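Long-range contacts in FACT complex subunit SPT16 (Ashbya gossypii, PDB 6A8M), which probably acts within the FACT complex as a histone chaperone that destabilizes and restores nucleosomes during transcription, and also serves DNA replication and repair: residues Tyr253-Tyr258 with Gly292-Asn297; Tyr46-Ile51 with Gly370-Asp375; Thr315-Phe320 with Ser352-Leu357; Ile302-Leu307 with Leu415-Thr420. One frame throughout, in Å; residues are numbered along the deposited sequence.

Overall arrangement
All four contacts lie in the N-terminal domain of SPT16, and three of them lie wholly within its M24 peptidase-like part; contact 2 ties that part to the N-terminal lobe. Contacts 1 and 2 have centres about 12 Å apart and are joined directly, with Y46 OH 2.8 Å from A257 O, a probable hydrogen bond. Contact 4, its centre about 19 Å from that of contact 1, begins on strand 298-308, next to the strand carrying 292-297. Contact 3 packs beyond contact 4, centres about 15 Å apart, with N317 CB 3.6 Å from L415 CD1. Contacts 2 and 3 are remote, their nearest atoms about 17 Å apart.

Contact 1: residues Tyr253-Tyr258 with Gly292-Asn297; sequences YLDWAY and GIRYKN
The carbonyl oxygen Y253 O is gripped by two donors: K296 N reaches it at 3.0 Å, and water 1 donates to it while accepting from N297 N. From here the strands run antiparallel. D255 and R294 form a hydrogen-bonded pair, and beyond them A257 N donates to G292 O at 2.7 Å, from above the carbonyl plane. The side chains of D255 and R294 lie side by side on one face of the sheet. R294 NH2 forms a salt bridge to D255 OD2 at 3.1 Å, the carboxylate and guanidinium planes standing 79° apart. W256 O sits 3.0 Å above the guanidinium plane, near the rim, a close approach and not a hydrogen bond, while R294 CG packs on A257. An alanine in place of R294 would probably leave D255 OD2 without its charged mate and open a gap beside A257. On the opposite face L254 CD1 rests against Y295 CD1, while Y295 OH is bonded to D250 N; L254 CD1 also presses tightly on I293 CG2 at 3.5 Å. I293 CD1 makes a CH-pi contact over the six-membered ring of W256, whose NE1 donates to E223 O; G292 O lies in plane at the edge of the same ring. Across the strands the salt bridge is that of D255 and R294, and the nearby arginine would favour an ionised D255.

Contact 2: residues Tyr46-Ile51 with Gly370-Asp375; sequences YQKTTI and GLEFRD
In Y46 CG stands anti to the carbonyl carbon (chi1 -56°), directing the ring to loop residues 371-373, and in I51 an extended chi2 (168°) carries CD1 to E372 CB, 3.6 Å away. The Y46 ring receives F373 CB over one face, a CH-pi contact with CB 4.1 Å from the ring centroid. F373 N lies over a face too, 3.8 Å above the plane and offset toward the rim, while L371 O comes to the edge, 3.4 Å from Y46 CD1. The hydroxyl Y46 OH is anchored elsewhere, on A257 O. I51 CG2 touches L371 CB, these two side chains running antiparallel alongside one another. K48 crosses E372, laying its CE 3.4 Å from E372 OE1; K48 NZ stays 4.6 Å from E372 OE1, too far for a salt bridge, and any attraction is probably modest. The contact joins the start of helix 48-57 in the N-terminal lobe to a loop of the M24 part. W174 of helix 167-174 packs on K48 and I51, and C299 of strand 298-308 meets both Y46 and F373.

Contact 3: residues Thr315-Phe320 with Ser352-Leu357; sequences TDNYDF and SKKPEL
Two helices of the M24 part, 312-332 and 339-353, are packed together where the second one ends, F320 and N317 of the first meeting K353, K354 and L357. The F320 ring is where these three residues of 352-357 come together. K354 CG lies over one of its faces in a CH-pi contact, 3.7 Å from the ring centroid and 19° off the normal, the two side chains pointing in opposing directions as they pass. K353 CB approaches F320 CE1 at 3.7 Å, and L357 CD1 touches F320 CD2 at 3.6 Å.

K354 is the residue at which the chain leaves the helix, and a short 3-10 segment, 355-357, follows; the bond from L357 N to K354 O at 2.8 Å folds the chain back, bringing L357 to the same ring as the lysine. In the pita-bread fold of the M24 family, helices such as these cover the curved sheet, and here F401 of strand 394-405 packs on both F320 and L357.

Farther along the lysine chain, K354 CE lies 3.4 Å from N317 OD1. The hydrogen bond between N317 ND2 and Y413 OH would fix how the N317 amide is turned, and the flank of this amide is lined by the methyl groups of L357. D316 OD2 lies 5.2 Å from K354 NZ, too far apart for a salt bridge, and any attraction would be weak.

Contact 4: residues Ile302-Leu307 with Leu415-Thr420; sequences ISRTFL and LQLADT
R304 donates to both strands at once. Its chain starts with CG anti to the carbonyl carbon and bends at chi2 (-69°), and the guanidinium it carries turns its edge to the other strand. NH2 donates to D419 OD1 at 2.9 Å in a nearly straight salt bridge; D419 OD1 accepts through its syn lone pair, although the guanidinium and carboxylate planes stand 60° apart. NH1 is shared: it makes a sound bond to S303 O of its own strand at 2.9 Å, and weak ones to A418 O and D419 OD2. I302 CD1 covers the centre of one guanidinium face, 3.5 Å above the plane. Outside the two strands NH2 is also bonded to Y434 O, and D419 OD1 to T432 OG1. An alanine at R304 would probably leave D419 without its arginine mate, though its salt bridge to K436 would remain, and S303 O with one donor fewer in this contact.

S303 O accepts from A418 N and R304 NH1 on opposite faces of its plane. S303 and A418 form a single antiparallel bridge, and their CB atoms press together at 3.4 Å, tighter than usual. T305 has OG1 anti to the carbonyl carbon (chi1 -59°), and this hydroxyl donates to Q416 O at 2.7 Å. The backbone T305 N, at 3.5 Å from Q416 O, makes no bond to it, so a side chain continues the pairing. CG2 of T305 meets L415 CD2.

The S303-A418 bridge joins strands 298-308 and 412-424, linking two parts of a curved sheet, consistent with the pita-bread fold of the M24 family.

Contact 1: residues Tyr253-Tyr258 with Gly292-Asn297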
# COMPACT_ATOMS: atom_id res chain seq x y z
N TYR A 253 -6.58 -10.44 -10.92
CA TYR A 253 -5.65 -9.83 -9.97
C TYR A 253 -5.86 -8.33 -9.79
O TYR A 253 -5.00 -7.67 -9.21
CB TYR A 253 -4.21 -10.09 -10.40
CG TYR A 253 -3.81 -11.54 -10.35
CD1 TYR A 253 -3.37 -12.12 -9.17
CD2 TYR A 253 -3.84 -12.32 -11.50
CE1 TYR A 253 -2.97 -13.44 -9.13
CE2 TYR A 253 -3.47 -13.65 -11.47
CZ TYR A 253 -3.04 -14.21 -10.28
OH TYR A 253 -2.66 -15.53 -10.25
N LEU A 254 -6.96 -7.78 -10.30
CA LEU A 254 -7.30 -6.38 -10.09
C LEU A 254 -8.33 -6.28 -8.97
O LEU A 254 -9.31 -7.03 -8.96
CB LEU A 254 -7.84 -5.76 -11.38
CG LEU A 254 -7.88 -4.23 -11.37
CD1 LEU A 254 -6.53 -3.68 -11.77
CD2 LEU A 254 -8.98 -3.72 -12.31
N ASP A 255 -8.10 -5.36 -8.03
CA ASP A 255 -9.03 -5.15 -6.92
C ASP A 255 -8.93 -3.69 -6.46
O ASP A 255 -8.08 -2.93 -6.92
CB ASP A 255 -8.72 -6.14 -5.77
CG ASP A 255 -9.88 -6.32 -4.79
OD1 ASP A 255 -10.96 -5.74 -4.98
OD2 ASP A 255 -9.69 -7.09 -3.82
N TRP A 256 -9.80 -3.30 -5.54
CA TRP A 256 -9.66 -2.00 -4.90
C TRP A 256 -8.60 -2.05 -3.81
O TRP A 256 -8.48 -3.04 -3.08
CB TRP A 256 -10.98 -1.56 -4.26
CG TRP A 256 -12.03 -1.17 -5.25
CD1 TRP A 256 -13.18 -1.85 -5.55
CD2 TRP A 256 -12.03 0.00 -6.07
NE1 TRP A 256 -13.89 -1.17 -6.50
CE2 TRP A 256 -13.21 -0.04 -6.85
CE3 TRP A 256 -11.15 1.07 -6.24
CZ2 TRP A 256 -13.53 0.95 -7.77
CZ3 TRP A 256 -11.47 2.05 -7.16
CH2 TRP A 256 -12.65 2.00 -7.90
N ALA A 257 -7.84 -0.95 -3.66
CA ALA A 257 -6.97 -0.81 -2.50
C ALA A 257 -7.74 -0.37 -1.26
O ALA A 257 -7.30 -0.63 -0.12
CB ALA A 257 -5.84 0.18 -2.78
N TYR A 258 -8.86 0.31 -1.47
CA TYR A 258 -9.75 0.80 -0.42
C TYR A 258 -11.05 1.19 -1.13
O TYR A 258 -11.09 1.31 -2.36
CB TYR A 258 -9.14 2.00 0.35
CG TYR A 258 -8.85 3.20 -0.51
CD1 TYR A 258 -7.63 3.33 -1.19
CD2 TYR A 258 -9.79 4.22 -0.66
CE1 TYR A 258 -7.38 4.44 -1.99
CE2 TYR A 258 -9.54 5.32 -1.45
CZ TYR A 258 -8.33 5.43 -2.11
OH TYR A 258 -8.10 6.52 -2.91
N GLY A 292 -8.29 4.10 -5.39
CA GLY A 292 -7.00 3.43 -5.43
C GLY A 292 -7.19 1.97 -5.74
O GLY A 292 -8.05 1.33 -5.16
N ILE A 293 -6.35 1.44 -6.62
CA ILE A 293 -6.49 0.11 -7.18
C ILE A 293 -5.29 -0.72 -6.73
O ILE A 293 -4.24 -0.17 -6.40
CB ILE A 293 -6.58 0.20 -8.72
CG1 ILE A 293 -7.96 0.72 -9.13
CG2 ILE A 293 -6.24 -1.12 -9.43
CD1 ILE A 293 -9.06 -0.32 -9.00
N ARG A 294 -5.47 -2.04 -6.69
CA ARG A 294 -4.36 -2.97 -6.55
C ARG A 294 -4.30 -3.83 -7.79
O ARG A 294 -5.33 -4.31 -8.28
CB ARG A 294 -4.48 -3.88 -5.30
CG ARG A 294 -4.58 -3.17 -3.95
CD ARG A 294 -4.36 -4.17 -2.78
NE ARG A 294 -5.19 -5.37 -2.92
CZ ARG A 294 -6.29 -5.63 -2.23
NH1 ARG A 294 -6.73 -4.78 -1.30
NH2 ARG A 294 -6.96 -6.75 -2.45
N TYR A 295 -3.10 -4.02 -8.33
CA TYR A 295 -2.89 -5.04 -9.35
C TYR A 295 -1.79 -5.97 -8.90
O TYR A 295 -0.66 -5.52 -8.64
CB TYR A 295 -2.54 -4.44 -10.71
CG TYR A 295 -2.43 -5.53 -11.71
CD1 TYR A 295 -3.56 -6.25 -12.10
CD2 TYR A 295 -1.22 -5.87 -12.27
CE1 TYR A 295 -3.46 -7.28 -13.03
CE2 TYR A 295 -1.11 -6.89 -13.20
CZ TYR A 295 -2.23 -7.60 -13.57
OH TYR A 295 -2.14 -8.61 -14.50
N LYS A 296 -2.10 -7.26 -8.84
CA LYS A 296 -1.20 -8.26 -8.25
C LYS A 296 -0.61 -7.75 -6.94
O LYS A 296 0.59 -7.89 -6.67
CB LYS A 296 -0.11 -8.66 -9.23
CG LYS A 296 -0.67 -9.44 -10.41
CD LYS A 296 0.43 -9.96 -11.34
CE LYS A 296 1.03 -11.26 -10.83
NZ LYS A 296 1.69 -12.02 -11.95
N ASN A 297 -1.48 -7.16 -6.13
CA ASN A 297 -1.29 -6.68 -4.76
C ASN A 297 -0.54 -5.34 -4.69
O ASN A 297 -0.37 -4.82 -3.58
CB ASN A 297 -0.57 -7.70 -3.86
CG ASN A 297 -1.27 -9.07 -3.87
OD1 ASN A 297 -0.65 -10.10 -4.16
ND2 ASN A 297 -2.55 -9.07 -3.57
O HOH W 1 -4.42 -7.06 -6.53
O HOH W 2 -10.64 3.45 -3.89

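Contact 2: residues Tyr46-Ile51 with Gly370-Asp375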
# COMPACT_ATOMS: atom_id res chain seq x y z
N TYR A 46 -3.41 -5.72 4.63
CA TYR A 46 -2.11 -5.06 4.73
C TYR A 46 -1.37 -5.41 6.02
O TYR A 46 -0.50 -4.64 6.45
CB TYR A 46 -2.27 -3.54 4.61
CG TYR A 46 -2.98 -3.15 3.31
CD1 TYR A 46 -2.46 -3.52 2.08
CD2 TYR A 46 -4.17 -2.45 3.34
CE1 TYR A 46 -3.12 -3.19 0.88
CE2 TYR A 46 -4.82 -2.10 2.16
CZ TYR A 46 -4.30 -2.47 0.95
OH TYR A 46 -4.96 -2.12 -0.20
N GLN A 47 -1.69 -6.54 6.64
CA GLN A 47 -0.89 -6.99 7.78
C GLN A 47 0.51 -7.38 7.31
O GLN A 47 0.71 -7.82 6.17
CB GLN A 47 -1.56 -8.17 8.50
CG GLN A 47 -2.93 -7.80 9.11
CD GLN A 47 -3.39 -8.76 10.19
OE1 GLN A 47 -3.24 -8.47 11.37
NE2 GLN A 47 -3.95 -9.90 9.78
N LYS A 48 1.50 -7.20 8.19
CA LYS A 48 2.88 -7.35 7.75
C LYS A 48 3.15 -8.76 7.25
O LYS A 48 3.91 -8.95 6.29
CB LYS A 48 3.84 -6.98 8.87
CG LYS A 48 3.65 -5.57 9.36
CD LYS A 48 3.94 -4.55 8.28
CE LYS A 48 3.51 -3.14 8.74
NZ LYS A 48 4.09 -2.77 10.08
N THR A 49 2.55 -9.76 7.89
CA THR A 49 2.84 -11.13 7.48
C THR A 49 2.24 -11.42 6.12
O THR A 49 2.87 -12.08 5.28
CB THR A 49 2.32 -12.11 8.53
OG1 THR A 49 2.95 -11.82 9.78
CG2 THR A 49 2.65 -13.52 8.12
N THR A 50 1.03 -10.91 5.86
CA THR A 50 0.44 -11.04 4.54
C THR A 50 1.25 -10.31 3.49
O THR A 50 1.47 -10.84 2.39
CB THR A 50 -1.00 -10.51 4.56
OG1 THR A 50 -1.77 -11.28 5.48
CG2 THR A 50 -1.63 -10.57 3.14
N ILE A 51 1.72 -9.10 3.80
CA ILE A 51 2.58 -8.39 2.87
C ILE A 51 3.83 -9.22 2.59
O ILE A 51 4.23 -9.39 1.43
CB ILE A 51 2.94 -6.99 3.42
CG1 ILE A 51 1.69 -6.13 3.52
CG2 ILE A 51 3.97 -6.30 2.53
CD1 ILE A 51 1.92 -4.85 4.33
N GLY A 370 3.06 0.57 -1.91
CA GLY A 370 3.47 -0.61 -2.66
C GLY A 370 2.52 -1.75 -2.37
O GLY A 370 1.31 -1.62 -2.58
N LEU A 371 3.06 -2.87 -1.85
CA LEU A 371 2.19 -3.93 -1.34
C LEU A 371 1.36 -3.44 -0.17
O LEU A 371 0.23 -3.91 0.03
CB LEU A 371 3.03 -5.14 -0.93
CG LEU A 371 3.76 -5.86 -2.08
CD1 LEU A 371 4.79 -6.86 -1.57
CD2 LEU A 371 2.73 -6.59 -2.95
N GLU A 372 1.89 -2.51 0.62
CA GLU A 372 1.15 -1.83 1.67
C GLU A 372 0.63 -0.52 1.10
O GLU A 372 1.40 0.25 0.51
CB GLU A 372 2.04 -1.57 2.88
CG GLU A 372 1.34 -1.12 4.14
CD GLU A 372 2.27 -1.20 5.35
OE1 GLU A 372 1.77 -1.23 6.48
OE2 GLU A 372 3.49 -1.24 5.16
N PHE A 373 -0.67 -0.25 1.27
CA PHE A 373 -1.23 0.97 0.71
C PHE A 373 -0.60 2.21 1.32
O PHE A 373 -0.23 3.16 0.60
CB PHE A 373 -2.75 1.04 0.89
CG PHE A 373 -3.32 2.28 0.32
CD1 PHE A 373 -3.41 2.42 -1.06
CD2 PHE A 373 -3.71 3.34 1.13
CE1 PHE A 373 -3.89 3.58 -1.62
CE2 PHE A 373 -4.19 4.51 0.56
CZ PHE A 373 -4.28 4.62 -0.82
N ARG A 374 -0.43 2.21 2.64
CA ARG A 374 0.20 3.32 3.36
C ARG A 374 1.25 2.76 4.31
O ARG A 374 0.92 2.07 5.28
CB ARG A 374 -0.84 4.16 4.11
CG ARG A 374 -0.22 5.40 4.81
CD ARG A 374 -1.26 6.12 5.63
NE ARG A 374 -0.75 7.40 6.14
CZ ARG A 374 -0.72 8.53 5.43
NH1 ARG A 374 -1.16 8.56 4.18
NH2 ARG A 374 -0.24 9.65 5.99
N ASP A 375 2.51 3.04 4.01
CA ASP A 375 3.61 2.64 4.88
C ASP A 375 3.78 3.71 5.95
O ASP A 375 4.37 4.77 5.71
CB ASP A 375 4.88 2.45 4.06
CG ASP A 375 6.02 1.87 4.87
OD1 ASP A 375 6.01 1.94 6.12
OD2 ASP A 375 6.97 1.38 4.23

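Contact 3: residues Thr315-Phe320 with Ser352-Leu357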
# COMPACT_ATOMS: atom_id res chain seq x y z
N THR A 315 -10.93 28.74 -7.52
CA THR A 315 -10.11 28.45 -8.69
C THR A 315 -8.67 28.89 -8.47
O THR A 315 -7.74 28.21 -8.88
CB THR A 315 -10.67 29.12 -9.96
OG1 THR A 315 -10.52 30.55 -9.89
CG2 THR A 315 -12.11 28.72 -10.15
N ASP A 316 -8.48 30.01 -7.78
CA ASP A 316 -7.12 30.47 -7.50
C ASP A 316 -6.39 29.46 -6.61
O ASP A 316 -5.22 29.14 -6.83
CB ASP A 316 -7.16 31.85 -6.84
CG ASP A 316 -7.57 32.96 -7.81
OD1 ASP A 316 -7.65 32.70 -9.02
OD2 ASP A 316 -7.80 34.10 -7.33
N ASN A 317 -7.08 28.94 -5.60
CA ASN A 317 -6.43 27.99 -4.70
C ASN A 317 -6.26 26.63 -5.35
O ASN A 317 -5.30 25.93 -5.04
CB ASN A 317 -7.19 27.90 -3.39
CG ASN A 317 -7.04 29.17 -2.57
OD1 ASN A 317 -6.04 29.90 -2.73
ND2 ASN A 317 -8.02 29.47 -1.73
N TYR A 318 -7.17 26.24 -6.25
CA TYR A 318 -6.92 25.01 -7.00
C TYR A 318 -5.72 25.17 -7.92
O TYR A 318 -4.91 24.24 -8.07
CB TYR A 318 -8.14 24.58 -7.80
CG TYR A 318 -7.85 23.29 -8.54
CD1 TYR A 318 -7.93 22.07 -7.90
CD2 TYR A 318 -7.40 23.31 -9.85
CE1 TYR A 318 -7.62 20.88 -8.56
CE2 TYR A 318 -7.09 22.12 -10.53
CZ TYR A 318 -7.20 20.91 -9.87
OH TYR A 318 -6.89 19.73 -10.50
N ASP A 319 -5.58 26.33 -8.56
CA ASP A 319 -4.40 26.58 -9.38
C ASP A 319 -3.13 26.45 -8.55
O ASP A 319 -2.14 25.86 -9.00
CB ASP A 319 -4.46 27.96 -10.02
CG ASP A 319 -5.52 28.07 -11.11
OD1 ASP A 319 -5.96 27.01 -11.62
OD2 ASP A 319 -5.88 29.21 -11.45
N PHE A 320 -3.14 27.02 -7.35
CA PHE A 320 -2.00 26.91 -6.45
C PHE A 320 -1.74 25.46 -6.07
O PHE A 320 -0.58 25.02 -6.04
CB PHE A 320 -2.23 27.74 -5.19
CG PHE A 320 -1.26 27.40 -4.10
CD1 PHE A 320 0.03 27.88 -4.16
CD2 PHE A 320 -1.61 26.53 -3.07
CE1 PHE A 320 0.95 27.55 -3.19
CE2 PHE A 320 -0.70 26.18 -2.10
CZ PHE A 320 0.58 26.69 -2.16
N SER A 352 5.10 30.93 1.24
CA SER A 352 5.52 31.92 0.27
C SER A 352 4.34 32.48 -0.50
O SER A 352 4.21 33.70 -0.66
CB SER A 352 6.53 31.31 -0.70
OG SER A 352 7.00 32.32 -1.58
N LYS A 353 3.50 31.60 -1.04
CA LYS A 353 2.49 31.98 -2.02
C LYS A 353 1.09 32.13 -1.45
O LYS A 353 0.33 32.97 -1.93
CB LYS A 353 2.46 30.95 -3.15
CG LYS A 353 3.84 30.54 -3.66
CD LYS A 353 4.49 31.66 -4.44
CE LYS A 353 5.62 31.11 -5.32
NZ LYS A 353 6.25 32.19 -6.14
N LYS A 354 0.72 31.33 -0.44
CA LYS A 354 -0.67 31.22 -0.00
C LYS A 354 -0.73 30.99 1.50
O LYS A 354 -1.20 29.94 1.97
CB LYS A 354 -1.37 30.08 -0.74
CG LYS A 354 -1.66 30.32 -2.20
CD LYS A 354 -2.59 31.51 -2.39
CE LYS A 354 -3.21 31.51 -3.76
NZ LYS A 354 -4.06 32.73 -3.97
N PRO A 355 -0.30 31.97 2.30
CA PRO A 355 -0.31 31.76 3.75
C PRO A 355 -1.71 31.56 4.33
O PRO A 355 -1.85 30.93 5.39
CB PRO A 355 0.37 33.03 4.29
CG PRO A 355 0.21 34.05 3.20
CD PRO A 355 0.28 33.27 1.93
N GLU A 356 -2.75 32.01 3.63
CA GLU A 356 -4.11 31.72 4.07
C GLU A 356 -4.42 30.22 4.06
O GLU A 356 -5.41 29.81 4.68
CB GLU A 356 -5.12 32.45 3.19
CG GLU A 356 -5.03 32.06 1.73
CD GLU A 356 -4.23 33.09 0.92
OE1 GLU A 356 -4.76 33.56 -0.10
OE2 GLU A 356 -3.08 33.42 1.31
N LEU A 357 -3.60 29.41 3.39
CA LEU A 357 -3.75 27.96 3.30
C LEU A 357 -2.83 27.19 4.25
O LEU A 357 -2.90 25.96 4.30
CB LEU A 357 -3.50 27.49 1.87
CG LEU A 357 -4.43 28.02 0.78
CD1 LEU A 357 -4.13 27.31 -0.57
CD2 LEU A 357 -5.88 27.85 1.19

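Contact 4: residues Ile302-Leu307 with Leu415-Thr420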
# COMPACT_ATOMS: atom_id res chain seq x y z
N ILE A 302 -5.14 7.81 -6.54
CA ILE A 302 -5.37 9.06 -7.27
C ILE A 302 -6.47 9.81 -6.54
O ILE A 302 -7.45 9.22 -6.11
CB ILE A 302 -5.75 8.82 -8.75
CG1 ILE A 302 -5.81 10.16 -9.51
CG2 ILE A 302 -7.05 7.98 -8.90
CD1 ILE A 302 -5.98 10.01 -11.04
N SER A 303 -6.28 11.12 -6.38
CA SER A 303 -7.31 11.98 -5.80
C SER A 303 -7.45 13.20 -6.69
O SER A 303 -6.46 13.77 -7.14
CB SER A 303 -7.00 12.44 -4.36
OG SER A 303 -7.03 11.35 -3.46
N ARG A 304 -8.69 13.61 -6.91
CA ARG A 304 -8.95 14.79 -7.72
C ARG A 304 -9.96 15.66 -6.99
O ARG A 304 -10.74 15.17 -6.16
CB ARG A 304 -9.51 14.42 -9.11
CG ARG A 304 -8.52 13.64 -9.96
CD ARG A 304 -7.37 14.55 -10.35
NE ARG A 304 -6.40 13.97 -11.28
CZ ARG A 304 -5.22 13.48 -10.88
NH1 ARG A 304 -4.92 13.45 -9.57
NH2 ARG A 304 -4.35 13.03 -11.78
N THR A 305 -9.94 16.94 -7.31
CA THR A 305 -10.98 17.87 -6.88
C THR A 305 -11.76 18.28 -8.12
O THR A 305 -11.16 18.62 -9.15
CB THR A 305 -10.37 19.11 -6.20
OG1 THR A 305 -9.59 18.71 -5.07
CG2 THR A 305 -11.46 20.06 -5.73
N PHE A 306 -13.08 18.21 -8.05
CA PHE A 306 -13.93 18.69 -9.12
C PHE A 306 -14.60 19.98 -8.66
O PHE A 306 -14.96 20.11 -7.49
CB PHE A 306 -14.95 17.63 -9.52
CG PHE A 306 -14.33 16.33 -9.94
CD1 PHE A 306 -13.84 16.17 -11.23
CD2 PHE A 306 -14.19 15.29 -9.05
CE1 PHE A 306 -13.23 14.97 -11.64
CE2 PHE A 306 -13.57 14.10 -9.42
CZ PHE A 306 -13.09 13.92 -10.72
N LEU A 307 -14.68 20.96 -9.56
CA LEU A 307 -15.21 22.28 -9.25
C LEU A 307 -16.51 22.49 -10.02
O LEU A 307 -16.55 22.31 -11.24
CB LEU A 307 -14.21 23.39 -9.62
CG LEU A 307 -12.79 23.26 -9.06
CD1 LEU A 307 -11.90 24.38 -9.60
CD2 LEU A 307 -12.85 23.31 -7.56
N LEU A 415 -9.82 21.11 -0.64
CA LEU A 415 -9.08 20.79 -1.86
C LEU A 415 -8.23 19.57 -1.61
O LEU A 415 -7.61 19.45 -0.56
CB LEU A 415 -8.16 21.95 -2.30
CG LEU A 415 -8.88 23.28 -2.56
CD1 LEU A 415 -7.86 24.41 -2.74
CD2 LEU A 415 -9.79 23.18 -3.78
N GLN A 416 -8.16 18.69 -2.60
CA GLN A 416 -7.31 17.53 -2.42
C GLN A 416 -6.85 17.01 -3.78
O GLN A 416 -7.65 16.89 -4.70
CB GLN A 416 -8.04 16.44 -1.64
CG GLN A 416 -7.18 15.23 -1.36
CD GLN A 416 -7.82 14.32 -0.35
OE1 GLN A 416 -8.95 13.82 -0.56
NE2 GLN A 416 -7.14 14.13 0.77
N LEU A 417 -5.57 16.69 -3.87
CA LEU A 417 -5.00 16.16 -5.10
C LEU A 417 -4.02 15.07 -4.73
O LEU A 417 -3.19 15.28 -3.84
CB LEU A 417 -4.27 17.28 -5.86
CG LEU A 417 -3.75 16.99 -7.26
CD1 LEU A 417 -4.93 16.76 -8.21
CD2 LEU A 417 -2.87 18.13 -7.74
N ALA A 418 -4.08 13.92 -5.41
CA ALA A 418 -3.11 12.86 -5.16
C ALA A 418 -2.75 12.17 -6.47
O ALA A 418 -3.59 12.00 -7.35
CB ALA A 418 -3.64 11.82 -4.14
N ASP A 419 -1.48 11.75 -6.57
CA ASP A 419 -1.01 10.98 -7.71
C ASP A 419 0.02 9.97 -7.24
O ASP A 419 0.67 10.16 -6.21
CB ASP A 419 -0.41 11.88 -8.81
CG ASP A 419 -1.48 12.54 -9.65
OD1 ASP A 419 -2.12 11.82 -10.44
OD2 ASP A 419 -1.69 13.76 -9.52
N THR A 420 0.17 8.90 -8.02
CA THR A 420 1.18 7.88 -7.75
C THR A 420 2.45 8.22 -8.52
O THR A 420 2.40 8.48 -9.73
CB THR A 420 0.63 6.52 -8.14
OG1 THR A 420 -0.58 6.30 -7.40
CG2 THR A 420 1.62 5.40 -7.85